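Methyl-coenzyme M reductase I beta subunit (Methanosarcina barkeri, PDB 1E6Y) forms the beta subunit of methyl-coenzyme M reductase I, the enzyme that reduces methyl-coenzyme M with coenzyme B to release methane in the final step of methanogenesis. Local coordinates at residues Q136-M139 and D140-T144; G143-P146 and Y147-P150; A309-L312 and V313-A317; G318-A321 and Q322-S325. All coordinates share one frame; numbering follows the deposited sequence.

Contact 1 (Q136-M139 and D140-T144); sequences QTIM and DMFGT
Gln136 and Asp140, one helical turn apart near the end of helix 125-141, join amide to carboxylate. Gln136 NE2 donates to Asp140 OD2 at 2.9 Å; the oxygen lies close to the amide plane, whereas the nitrogen arrives from above the carboxylate, 42° out of its plane. Chi1 of Gln136 (177°) points CG away from the backbone N, and the bend at chi2 then turns the amide back toward Asp140, while OE1 accepts a hydrogen bond from an aromatic side chain of a different protein chain. A leucine here would probably leave Asp140 OD2 without its amide donor and that aromatic group without its acceptor.

Backbone bonds carry the helix to its end. Met141 N binds Thr137 O at 2.9 Å and Phe142 N binds Ile138 O at 3.1 Å. Thr144 N then reaches back to Met139 O at 3.2 Å, closing a Schellman motif whose C-prime residue is Gly143, with positive phi. One water donates to both Met139 O and Thr144 O.

Among the apolar groups, the doubly bent Met139 chain crosses Thr144 at about a right angle, its SD 3.6 Å from Thr144 CB. Ile138 CG2 meets Phe142 CD1 at 3.8 Å, and Tyr72 stacks on the Phe142 ring while hydrogen-bonding Thr144 OG1.

Met139 O is thus gripped by two donors as the regular helix bonds run out. The charge of Asp140 lies near the carbonyl-rich end of the helix, probably an unfavourable place for it, which the Gln136 amide may ease.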
# COMPACT_ATOMS: atom_id res chain seq x y z
N GLN E 136 0.53 -12.79 -28.60
CA GLN E 136 1.37 -13.27 -29.69
C GLN E 136 0.55 -13.76 -30.88
O GLN E 136 0.89 -13.47 -32.04
CB GLN E 136 2.28 -14.40 -29.20
CG GLN E 136 3.16 -15.01 -30.29
CD GLN E 136 4.28 -14.08 -30.74
OE1 GLN E 136 5.11 -13.66 -29.93
NE2 GLN E 136 4.33 -13.80 -32.04
N THR E 137 -0.55 -14.46 -30.60
CA THR E 137 -1.42 -15.00 -31.64
C THR E 137 -2.06 -13.89 -32.48
O THR E 137 -2.08 -13.98 -33.71
CB THR E 137 -2.52 -15.89 -31.04
OG1 THR E 137 -1.93 -17.04 -30.41
CG2 THR E 137 -3.50 -16.37 -32.12
N ILE E 138 -2.53 -12.84 -31.82
CA ILE E 138 -3.14 -11.71 -32.52
C ILE E 138 -2.11 -10.93 -33.33
O ILE E 138 -2.36 -10.55 -34.48
CB ILE E 138 -3.86 -10.76 -31.53
CG1 ILE E 138 -5.05 -11.49 -30.89
CG2 ILE E 138 -4.34 -9.50 -32.25
CD1 ILE E 138 -5.79 -10.66 -29.86
N MET E 139 -0.92 -10.76 -32.76
CA MET E 139 0.17 -10.06 -33.43
C MET E 139 0.50 -10.73 -34.76
O MET E 139 0.61 -10.07 -35.79
CB MET E 139 1.41 -10.04 -32.54
CG MET E 139 2.31 -8.83 -32.73
SD MET E 139 1.61 -7.32 -32.03
CE MET E 139 1.65 -7.71 -30.28
N ASP E 140 0.57 -12.06 -34.74
CA ASP E 140 0.90 -12.85 -35.92
C ASP E 140 -0.25 -12.92 -36.92
O ASP E 140 -0.06 -12.69 -38.12
CB ASP E 140 1.31 -14.26 -35.51
CG ASP E 140 2.68 -14.32 -34.89
OD1 ASP E 140 3.53 -13.46 -35.21
OD2 ASP E 140 2.92 -15.23 -34.07
N MET E 141 -1.44 -13.24 -36.43
CA MET E 141 -2.59 -13.52 -37.29
C MET E 141 -3.01 -12.31 -38.11
O MET E 141 -3.43 -12.45 -39.26
CB MET E 141 -3.78 -13.99 -36.44
CG MET E 141 -5.01 -14.36 -37.24
SD MET E 141 -6.26 -15.13 -36.21
CE MET E 141 -5.58 -16.78 -36.02
N PHE E 142 -2.87 -11.13 -37.53
CA PHE E 142 -3.37 -9.91 -38.15
C PHE E 142 -2.24 -8.99 -38.61
O PHE E 142 -2.49 -7.86 -39.05
CB PHE E 142 -4.31 -9.18 -37.20
CG PHE E 142 -5.52 -9.99 -36.82
CD1 PHE E 142 -5.55 -10.73 -35.64
CD2 PHE E 142 -6.62 -10.08 -37.68
CE1 PHE E 142 -6.63 -11.54 -35.32
CE2 PHE E 142 -7.71 -10.89 -37.38
CZ PHE E 142 -7.72 -11.62 -36.19
N GLY E 143 -1.01 -9.50 -38.55
CA GLY E 143 0.13 -8.81 -39.13
C GLY E 143 0.39 -7.42 -38.57
O GLY E 143 0.72 -6.50 -39.32
N THR E 144 0.29 -7.29 -37.26
CA THR E 144 0.42 -6.00 -36.59
C THR E 144 1.81 -5.40 -36.79
O THR E 144 2.82 -6.07 -36.59
CB THR E 144 0.14 -6.14 -35.09
OG1 THR E 144 -1.11 -6.82 -34.89
CG2 THR E 144 0.08 -4.77 -34.42
O HOH W 1 3.08 -8.74 -36.55

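Contact 2 (G143-P146 and Y147-P150); sequences GTDP and YDAP
One torsion sets Thr144 against Asp148, and another turns the Asp148 carboxylate toward Asp145. In Thr144 (chi1 -52°) the methyl CG2 stands opposite the backbone N and is carried to Asp148 CB at 3.6 Å, which sends OG1 the other way, to Tyr72. In Asp148 (chi1 -76°) the carboxylate swings back beside its own backbone N, which brings OD2 to the side of Asp145.

The two carboxylates approach to 4.3 Å between Asp145 OD2 and Asp148 OD2, and water mediates between them. One water donates to Asp148 OD2 at 2.8 Å and weakly to Asp145 OD2, while accepting from Asp145 N. A second donates to both oxygens, at 2.8 Å to Asp145 OD2 and 3.2 Å to Asp148 OD2. These shared donors, together with the salt bridge from Arg68 to Asp148 OD1, probably offset much of the repulsion.

The backbone closes the turn with two bonds. Asp148 N binds Asp145 O at 2.8 Å, and Ala149 N binds Pro146 O at 3.1 Å. Pro146 and Pro150, having no N-H, suit the start of a helix, where backbone donors lack acceptors in a preceding turn. Phe244 of the gamma subunit packs on Pro146 and Ala149, and both OH and O of Tyr147 are hydrogen-bonded by a further chain.

Successive bonds spanning three residues, with proline leading, are characteristic of a 3-10 turn feeding into an alpha helix, here the entry to helix 149-157 after the loop that follows helix 125-141.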
# COMPACT_ATOMS: atom_id res chain seq x y z
N GLY E 143 -1.01 -9.50 -38.55
CA GLY E 143 0.13 -8.81 -39.13
C GLY E 143 0.39 -7.42 -38.57
O GLY E 143 0.72 -6.50 -39.32
N THR E 144 0.29 -7.29 -37.26
CA THR E 144 0.42 -6.00 -36.59
C THR E 144 1.81 -5.40 -36.79
O THR E 144 2.82 -6.07 -36.59
CB THR E 144 0.14 -6.14 -35.09
OG1 THR E 144 -1.11 -6.82 -34.89
CG2 THR E 144 0.08 -4.77 -34.42
N ASP E 145 1.85 -4.15 -37.26
CA ASP E 145 3.10 -3.40 -37.36
C ASP E 145 3.67 -3.17 -35.96
O ASP E 145 2.91 -2.96 -35.01
CB ASP E 145 2.86 -2.04 -38.03
CG ASP E 145 2.39 -2.17 -39.47
OD1 ASP E 145 2.96 -2.99 -40.22
OD2 ASP E 145 1.45 -1.43 -39.85
N PRO E 146 5.00 -3.27 -35.81
CA PRO E 146 5.65 -3.13 -34.50
C PRO E 146 5.23 -1.88 -33.71
O PRO E 146 5.04 -1.95 -32.49
CB PRO E 146 7.14 -3.13 -34.84
CG PRO E 146 7.22 -4.01 -36.05
CD PRO E 146 5.96 -3.70 -36.84
N TYR E 147 5.00 -0.77 -34.41
CA TYR E 147 4.57 0.46 -33.74
C TYR E 147 3.11 0.46 -33.30
O TYR E 147 2.65 1.40 -32.65
CB TYR E 147 4.86 1.68 -34.62
CG TYR E 147 6.20 2.32 -34.31
CD1 TYR E 147 6.40 2.98 -33.10
CD2 TYR E 147 7.29 2.14 -35.15
CE1 TYR E 147 7.67 3.42 -32.72
CE2 TYR E 147 8.56 2.57 -34.78
CZ TYR E 147 8.75 3.20 -33.56
OH TYR E 147 10.01 3.56 -33.16
N ASP E 148 2.40 -0.63 -33.60
CA ASP E 148 1.05 -0.83 -33.09
C ASP E 148 0.98 -1.94 -32.06
O ASP E 148 -0.08 -2.21 -31.49
CB ASP E 148 0.09 -1.15 -34.24
CG ASP E 148 -0.28 0.07 -35.05
OD1 ASP E 148 -0.30 1.19 -34.49
OD2 ASP E 148 -0.57 -0.09 -36.25
N ALA E 149 2.13 -2.58 -31.80
CA ALA E 149 2.21 -3.66 -30.82
C ALA E 149 1.72 -3.29 -29.42
O ALA E 149 1.07 -4.10 -28.76
CB ALA E 149 3.64 -4.20 -30.75
N PRO E 150 2.00 -2.05 -28.95
CA PRO E 150 1.53 -1.65 -27.62
C PRO E 150 0.01 -1.67 -27.50
O PRO E 150 -0.53 -1.96 -26.42
CB PRO E 150 2.08 -0.23 -27.46
CG PRO E 150 3.29 -0.22 -28.31
CD PRO E 150 2.91 -1.03 -29.52
O HOH W 2 -0.45 -2.53 -37.56
O HOH W 3 1.09 1.13 -38.73

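Contact 3 (A309-L312 and V313-A317); sequences AATL and VNCGA
Thr311 and Cys315 lie one turn apart on the same side of helix 296-318, methyl against sulfur. Thr311 CG2 is held opposite the backbone N (chi1 -65°), which sets it 3.9 Å from Cys315 SG and turns OG1 back to the carbonyl of Thr307. The sulfur, swung beside the N of its own residue, also leans over Thr311 O at 3.6 Å. Val313 does something similar a step away: its CG2 folds back over Ala309 O at 3.2 Å. Asn314 behaves otherwise, for its CB rests near Ala310 O while the amide leads outward, ND2 binding Thr327 OG1 and Val112 O of the gamma subunit.

All of this rides on regular alpha-helical bonding from each residue to the fourth one back, such as Asn314 N to Ala310 O and Cys315 N to Thr311 O, both 2.8 Å. The helix runs through a buried bundle, touching helices 247-255, 261-274, 323-339 and 387-395. Ala309 and Ala310 pack on Val264, which their small size probably allows.

One link is weak: Gly316 N meets Leu312 O at 3.0 Å with a bent bond, and Gly316 CA approaches the same oxygen at 3.1 Å in a CH...O contact. With the backbone as it stands, a CB on Gly316 would probably lie too close to Leu312 O, in keeping with glycine there. Ala317 N to Val313 O resumes the pattern.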
# COMPACT_ATOMS: atom_id res chain seq x y z
N ALA E 309 -28.03 -24.58 6.86
CA ALA E 309 -29.42 -25.02 6.73
C ALA E 309 -30.38 -23.85 6.90
O ALA E 309 -31.28 -23.65 6.09
CB ALA E 309 -29.72 -26.11 7.75
N ALA E 310 -30.10 -23.01 7.90
CA ALA E 310 -30.90 -21.82 8.16
C ALA E 310 -30.81 -20.84 6.99
O ALA E 310 -31.79 -20.19 6.65
CB ALA E 310 -30.44 -21.15 9.45
N THR E 311 -29.63 -20.74 6.38
CA THR E 311 -29.43 -19.89 5.20
C THR E 311 -30.29 -20.38 4.04
O THR E 311 -31.01 -19.60 3.41
CB THR E 311 -27.95 -19.87 4.76
OG1 THR E 311 -27.15 -19.26 5.78
CG2 THR E 311 -27.79 -19.08 3.46
N LEU E 312 -30.24 -21.68 3.78
CA LEU E 312 -31.02 -22.28 2.70
C LEU E 312 -32.52 -22.10 2.91
O LEU E 312 -33.25 -21.80 1.97
CB LEU E 312 -30.67 -23.76 2.55
CG LEU E 312 -29.25 -24.04 2.03
CD1 LEU E 312 -28.99 -25.54 2.00
CD2 LEU E 312 -29.08 -23.45 0.65
N VAL E 313 -32.94 -22.14 4.17
CA VAL E 313 -34.35 -21.98 4.52
C VAL E 313 -34.79 -20.52 4.46
O VAL E 313 -35.84 -20.21 3.89
CB VAL E 313 -34.64 -22.57 5.93
CG1 VAL E 313 -36.05 -22.19 6.39
CG2 VAL E 313 -34.49 -24.08 5.91
N ASN E 314 -33.97 -19.62 5.01
CA ASN E 314 -34.34 -18.21 5.10
C ASN E 314 -34.13 -17.45 3.79
O ASN E 314 -34.98 -16.66 3.38
CB ASN E 314 -33.56 -17.53 6.23
CG ASN E 314 -34.19 -16.22 6.66
OD1 ASN E 314 -35.42 -16.10 6.73
ND2 ASN E 314 -33.36 -15.23 6.95
N CYS E 315 -32.98 -17.66 3.15
CA CYS E 315 -32.73 -17.10 1.83
C CYS E 315 -33.61 -17.78 0.78
O CYS E 315 -34.09 -17.13 -0.14
CB CYS E 315 -31.26 -17.24 1.45
SG CYS E 315 -30.17 -16.20 2.43
N GLY E 316 -33.83 -19.08 0.96
CA GLY E 316 -34.71 -19.82 0.07
C GLY E 316 -36.14 -19.31 0.10
O GLY E 316 -36.74 -19.08 -0.95
N ALA E 317 -36.67 -19.07 1.30
CA ALA E 317 -38.03 -18.57 1.46
C ALA E 317 -38.23 -17.23 0.76
O ALA E 317 -39.20 -17.03 0.03
CB ALA E 317 -38.38 -18.45 2.94

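Contact 4 (G318-A321 and Q322-S325); sequences GRAA and QNVS
The amide of Asn323 lies with one face over the peptide oxygen of Ala320: that oxygen is 3.8 Å from Asn323 CG and sits almost straight beneath it. Ala320 CB is on the same side, 4.3 Å from Asn323 ND2. From its nitrogen end the amide donates to Asn314 O, which probably fixes its rotation and ties the turn back to the preceding helix. The Gln322 amide is thrown clear of this group. Its CG takes the crowded position between backbone N and carbonyl carbon (chi1 73°) and the chain runs out extended, so that NE2 reaches Asp113 and Glu124 of the gamma subunit.

The backbone makes a type I beta turn from Ala320 to Asn323. One residue on, Val324 N binds Ala321 O at 3.1 Å, nearly straight at 168°, and Val324 CG1 comes to 3.2 Å from the same oxygen. Ser325 N follows with a weak bond to Gln322 O, continuing the turns from which the next helix grows. Ahead of the turn, Arg319 has positive phi and is the C-prime residue of a Schellman motif that ends the earlier helix. Its CB points away from 322-325, and the guanidinium forms a salt bridge with Glu61 of the gamma subunit.

This buried corner joins helix 296-318 to helix 323-339. Asn323 and Val324 pack back on Cys315 of the first, Val324 also touches helices 348-358 and 387-395, and Asp397 holds Ala321 N from just beyond the latter.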
# COMPACT_ATOMS: atom_id res chain seq x y z
N GLY E 318 -37.26 -16.33 0.92
CA GLY E 318 -37.36 -15.02 0.31
C GLY E 318 -36.81 -14.94 -1.10
O GLY E 318 -37.00 -13.93 -1.78
N ARG E 319 -36.19 -16.02 -1.56
CA ARG E 319 -35.40 -16.03 -2.80
C ARG E 319 -34.58 -14.74 -2.88
O ARG E 319 -34.56 -14.07 -3.90
CB ARG E 319 -36.24 -16.25 -4.05
CG ARG E 319 -37.11 -17.51 -4.04
CD ARG E 319 -36.28 -18.78 -4.19
NE ARG E 319 -37.08 -19.88 -4.75
CZ ARG E 319 -37.55 -20.92 -4.06
NH1 ARG E 319 -38.25 -21.85 -4.71
NH2 ARG E 319 -37.33 -21.06 -2.76
N ALA E 320 -33.95 -14.40 -1.76
CA ALA E 320 -33.25 -13.13 -1.61
C ALA E 320 -31.92 -13.37 -0.89
O ALA E 320 -31.89 -13.94 0.20
CB ALA E 320 -34.10 -12.14 -0.81
N ALA E 321 -30.84 -12.91 -1.50
CA ALA E 321 -29.50 -13.16 -1.00
C ALA E 321 -29.21 -12.45 0.32
O ALA E 321 -28.54 -13.00 1.19
CB ALA E 321 -28.46 -12.77 -2.04
N GLN E 322 -29.78 -11.26 0.49
CA GLN E 322 -29.43 -10.40 1.63
C GLN E 322 -29.74 -11.03 2.99
O GLN E 322 -29.11 -10.68 3.99
CB GLN E 322 -30.13 -9.05 1.52
CG GLN E 322 -31.63 -9.09 1.81
CD GLN E 322 -32.29 -7.76 1.54
OE1 GLN E 322 -32.48 -7.37 0.39
NE2 GLN E 322 -32.61 -7.04 2.61
N ASN E 323 -30.66 -11.99 3.00
CA ASN E 323 -31.08 -12.64 4.25
C ASN E 323 -29.96 -13.43 4.92
O ASN E 323 -30.06 -13.75 6.10
CB ASN E 323 -32.27 -13.57 3.99
CG ASN E 323 -33.50 -12.82 3.51
OD1 ASN E 323 -33.50 -11.60 3.39
ND2 ASN E 323 -34.56 -13.57 3.20
N VAL E 324 -28.90 -13.72 4.17
CA VAL E 324 -27.81 -14.54 4.68
C VAL E 324 -27.03 -13.90 5.84
O VAL E 324 -26.61 -14.60 6.76
CB VAL E 324 -26.82 -14.93 3.55
CG1 VAL E 324 -26.07 -13.71 3.04
CG2 VAL E 324 -25.85 -15.99 4.05
N SER E 325 -26.86 -12.58 5.81
CA SER E 325 -26.06 -11.92 6.84
C SER E 325 -26.72 -12.01 8.21
O SER E 325 -26.07 -12.38 9.19
CB SER E 325 -25.77 -10.45 6.47
OG SER E 325 -26.96 -9.69 6.34

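Overall arrangement
The four contacts form two pairs, each pair running up to a corner where one helix gives way to the next. Contacts 1 and 2, with centres 9 Å apart, share Gly143 and Thr144 and link helix 125-141 to helix 149-157 in the N-terminal domain. Contacts 3 and 4, with centres 8 Å apart, take helix 296-318 into helix 323-339 in the C-terminal domain, touching through Thr311, Asn314 and Cys315. The centres of contacts 1 and 3 are about 51 Å apart, on opposite sides of the chain's centre. In both pairs a Schellman motif ends the first helix, and both border other subunits, so these corners also belong to the assembly's interfaces.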